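Local atomic coordinates of pyridoxamine 5'-phosphate oxidase (Burkholderia, PDB entry 4HMW), a protein that catalyses several FMN-dependent oxidations with molecular oxygen in the terminal steps of phenazine biosynthesis, releasing hydrogen peroxide. Residues 111-116 with 183-188. Residues are numbered along the deposited sequence; the frame is centred on the assembly and turned at random. Where two conformers were deposited one is given.
Sequences IMISGQ and HEMEFW. With FMN (flavin mononucleotide), chain C.
Ile111 lays its CG2 methyl over one face of the Phe187 ring, nearer the rim than the centre, with Ile111 CG2 4.0 Å from Phe187 CE2. The same methyl meets Met185 CE at 3.9 Å. Met185 runs beside Ile111 and Ile113, and the bend at its chi3 (49°) turns CE so that it touches Ile111 CG2 and Ile113 CG1 together. Branched, flexible and flat apolar groups thus fill one face of the sheet, which helix 30-43 covers through Leu33, Leu34 and Trp37.

The other face is more polar. Met112 crosses the extended Glu184 chain at a slant, and the bend at its chi3 (79°) turns CE towards the acid, 3.9 Å from Glu184 CD. CE rests against CG and the carboxylate carbon, while OE2 is salt-bridged to Arg87 of the second subunit; Ser114 OG is hydrogen-bonded to Ile63 O of that subunit.

Between the faces the antiparallel strands are joined by backbone bonds, Met112 pairing with Glu186 in both directions. Ser114 N donates almost straight to Glu184 O (2.9 Å, 170°), but Ser114 O accepts from both His183 N (2.9 Å) and Glu184 N (3.2 Å). The His183 ring folds back with Ser114 O over one face, and its ND1 lies 3.4 Å from Gly115 CA; glycine, with no CB to press near His183 N, suits the place. Two residues facing one make this a classic beta bulge, at a corner leading into the strand that carries Glu186, salt-bridged to the FMN-binding Arg198, and Trp188 of the FMN pocket. It lies at the dimer interface of this pyridoxamine 5'-phosphate oxidase-family fold.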
loop_
_atom_site.group_PDB
_atom_site.type_symbol
_atom_site.label_atom_id
_atom_site.label_comp_id
_atom_site.label_asym_id
_atom_site.label_seq_id
_atom_site.Cartn_x
_atom_site.Cartn_y
_atom_site.Cartn_z
ATOM N N ILE B 111 6.119 -2.475 7.265
ATOM C CA ILE B 111 5.451 -2.087 8.488
ATOM C C ILE B 111 4.025 -1.738 8.165
ATOM O O ILE B 111 3.752 -0.929 7.286
ATOM C CB ILE B 111 6.104 -0.860 9.178
ATOM C CG1 ILE B 111 7.613 -1.066 9.350
ATOM C CG2 ILE B 111 5.442 -0.624 10.527
ATOM C CD1 ILE B 111 8.332 0.181 9.967
ATOM N N MET B 112 3.107 -2.350 8.886
ATOM C CA MET B 112 1.675 -2.102 8.712
ATOM C C MET B 112 1.188 -1.331 9.915
ATOM O O MET B 112 1.465 -1.730 11.040
ATOM C CB MET B 112 0.901 -3.398 8.667
ATOM C CG MET B 112 -0.582 -3.176 8.509
ATOM S SD MET B 112 -1.630 -4.589 8.855
ATOM C CE MET B 112 -1.649 -4.517 10.655
ATOM N N ILE B 113 0.468 -0.236 9.671
ATOM C CA ILE B 113 -0.054 0.632 10.729
ATOM C C ILE B 113 -1.539 0.731 10.504
ATOM O O ILE B 113 -1.982 1.311 9.525
ATOM C CB ILE B 113 0.594 2.028 10.640
ATOM C CG1 ILE B 113 2.121 1.885 10.613
ATOM C CG2 ILE B 113 0.178 2.958 11.789
ATOM C CD1 ILE B 113 2.867 3.098 10.084
ATOM N N SER B 114 -2.333 0.126 11.369
ATOM C CA SER B 114 -3.781 0.201 11.223
ATOM C C SER B 114 -4.366 0.960 12.388
ATOM O O SER B 114 -4.030 0.697 13.539
ATOM C CB SER B 114 -4.385 -1.190 11.138
ATOM O OG SER B 114 -4.116 -1.762 9.879
ATOM N N GLY B 115 -5.233 1.922 12.077
ATOM C CA GLY B 115 -5.746 2.775 13.105
ATOM C C GLY B 115 -6.860 3.667 12.628
ATOM O O GLY B 115 -7.638 3.306 11.743
ATOM N N GLN B 116 -6.960 4.814 13.288
ATOM C CA GLN B 116 -7.862 5.877 12.892
ATOM C C GLN B 116 -7.082 7.154 12.632
ATOM O O GLN B 116 -6.072 7.426 13.278
ATOM C CB GLN B 116 -8.886 6.097 13.993
ATOM C CG GLN B 116 -9.897 4.968 14.102
ATOM C CD GLN B 116 -10.864 5.185 15.243
ATOM O OE1 GLN B 116 -11.745 6.060 15.174
ATOM N NE2 GLN B 116 -10.691 4.418 16.313
ATOM N N HIS B 183 -4.049 1.284 16.361
ATOM C CA HIS B 183 -4.469 0.274 17.345
ATOM C C HIS B 183 -3.814 -1.075 17.064
ATOM O O HIS B 183 -3.989 -2.022 17.842
ATOM C CB HIS B 183 -5.995 0.097 17.363
ATOM C CG HIS B 183 -6.556 -0.414 16.082
ATOM N ND1 HIS B 183 -7.122 0.418 15.149
ATOM C CD2 HIS B 183 -6.628 -1.669 15.568
ATOM C CE1 HIS B 183 -7.508 -0.297 14.105
ATOM N NE2 HIS B 183 -7.217 -1.565 14.333
ATOM N N GLU B 184 -3.087 -1.169 15.947
ATOM C CA GLU B 184 -2.435 -2.427 15.576
ATOM C C GLU B 184 -1.273 -2.076 14.674
ATOM O O GLU B 184 -1.413 -1.234 13.808
ATOM C CB GLU B 184 -3.404 -3.381 14.852
ATOM C CG GLU B 184 -2.757 -4.703 14.448
ATOM C CD GLU B 184 -3.718 -5.643 13.708
ATOM O OE1 GLU B 184 -3.326 -6.803 13.452
ATOM O OE2 GLU B 184 -4.876 -5.246 13.393
ATOM N N MET B 185 -0.117 -2.694 14.894
ATOM C CA MET B 185 1.007 -2.602 13.963
ATOM C C MET B 185 1.664 -3.947 13.753
ATOM O O MET B 185 1.689 -4.754 14.635
ATOM C CB MET B 185 2.061 -1.633 14.484
ATOM C CG MET B 185 1.538 -0.240 14.516
ATOM S SD MET B 185 2.706 1.012 14.992
ATOM C CE MET B 185 4.071 0.675 13.987
ATOM N N GLU B 186 2.192 -4.182 12.561
ATOM C CA GLU B 186 3.015 -5.363 12.349
ATOM C C GLU B 186 4.310 -4.958 11.739
ATOM O O GLU B 186 4.364 -4.080 10.828
ATOM C CB GLU B 186 2.387 -6.413 11.404
ATOM C CG GLU B 186 3.328 -7.672 11.320
ATOM C CD GLU B 186 3.063 -8.686 10.184
ATOM O OE1 GLU B 186 1.915 -8.753 9.637
ATOM O OE2 GLU B 186 4.021 -9.455 9.864
ATOM N N PHE B 187 5.362 -5.600 12.240
ATOM C CA PHE B 187 6.717 -5.419 11.743
ATOM C C PHE B 187 7.124 -6.732 11.114
ATOM O O PHE B 187 7.063 -7.775 11.765
ATOM C CB PHE B 187 7.614 -5.078 12.907
ATOM C CG PHE B 187 7.320 -3.728 13.508
ATOM C CD1 PHE B 187 6.306 -3.599 14.443
ATOM C CD2 PHE B 187 8.040 -2.611 13.147
ATOM C CE1 PHE B 187 5.990 -2.393 14.980
ATOM C CE2 PHE B 187 7.740 -1.384 13.712
ATOM C CZ PHE B 187 6.701 -1.280 14.635
ATOM N N TRP B 188 7.530 -6.686 9.854
ATOM C CA TRP B 188 7.901 -7.888 9.078
ATOM C C TRP B 188 9.294 -7.744 8.490
ATOM O O TRP B 188 9.599 -6.730 7.887
ATOM C CB TRP B 188 6.902 -8.035 7.946
ATOM C CG TRP B 188 6.993 -9.251 7.035
ATOM C CD1 TRP B 188 6.218 -10.360 7.101
ATOM C CD2 TRP B 188 7.861 -9.450 5.911
ATOM N NE1 TRP B 188 6.515 -11.236 6.096
ATOM C CE2 TRP B 188 7.502 -10.697 5.325
ATOM C CE3 TRP B 188 8.846 -8.680 5.298
ATOM C CZ2 TRP B 188 8.140 -11.208 4.205
ATOM C CZ3 TRP B 188 9.461 -9.186 4.163
ATOM C CH2 TRP B 188 9.106 -10.434 3.631
HETATM N N1 FMN C . 2.059 -13.386 1.065
HETATM C C2 FMN C . 1.186 -14.187 0.382
HETATM O O2 FMN C . 0.343 -14.832 0.978
HETATM N N3 FMN C . 1.225 -14.227 -0.986
HETATM C C4 FMN C . 2.175 -13.519 -1.680
HETATM O O4 FMN C . 2.181 -13.587 -2.925
HETATM C C4A FMN C . 3.084 -12.725 -0.991
HETATM N N5 FMN C . 4.071 -12.030 -1.668
HETATM C C5A FMN C . 4.937 -11.215 -0.934
HETATM C C6 FMN C . 5.899 -10.495 -1.610
HETATM C C7 FMN C . 6.754 -9.656 -0.923
HETATM C C7M FMN C . 7.775 -8.901 -1.699
HETATM C C8 FMN C . 6.676 -9.566 0.462
HETATM C C8M FMN C . 7.577 -8.653 1.224
HETATM C C9 FMN C . 5.712 -10.284 1.143
HETATM C C9A FMN C . 4.865 -11.146 0.456
HETATM N N10 FMN C . 3.880 -11.914 1.129
HETATM C C10 FMN C . 3.015 -12.685 0.394
HETATM C "C1'" FMN C . 3.702 -11.923 2.605
HETATM C "C2'" FMN C . 2.646 -10.905 3.043
HETATM O "O2'" FMN C . 3.149 -9.563 2.982
HETATM C "C3'" FMN C . 2.134 -11.171 4.460
HETATM O "O3'" FMN C . 3.243 -11.159 5.335
HETATM C "C4'" FMN C . 1.355 -12.497 4.546
HETATM O "O4'" FMN C . 0.710 -12.749 3.311
HETATM C "C5'" FMN C . 0.407 -12.518 5.735
HETATM O "O5'" FMN C . -0.469 -11.412 5.681
HETATM P P FMN C . -1.775 -11.344 6.597
HETATM O O1P FMN C . -2.798 -12.312 6.033
HETATM O O2P FMN C . -1.371 -11.757 8.020
HETATM O O3P FMN C . -2.264 -9.941 6.472
HETATM O O HOH W 1 -8.248 2.839 16.241
#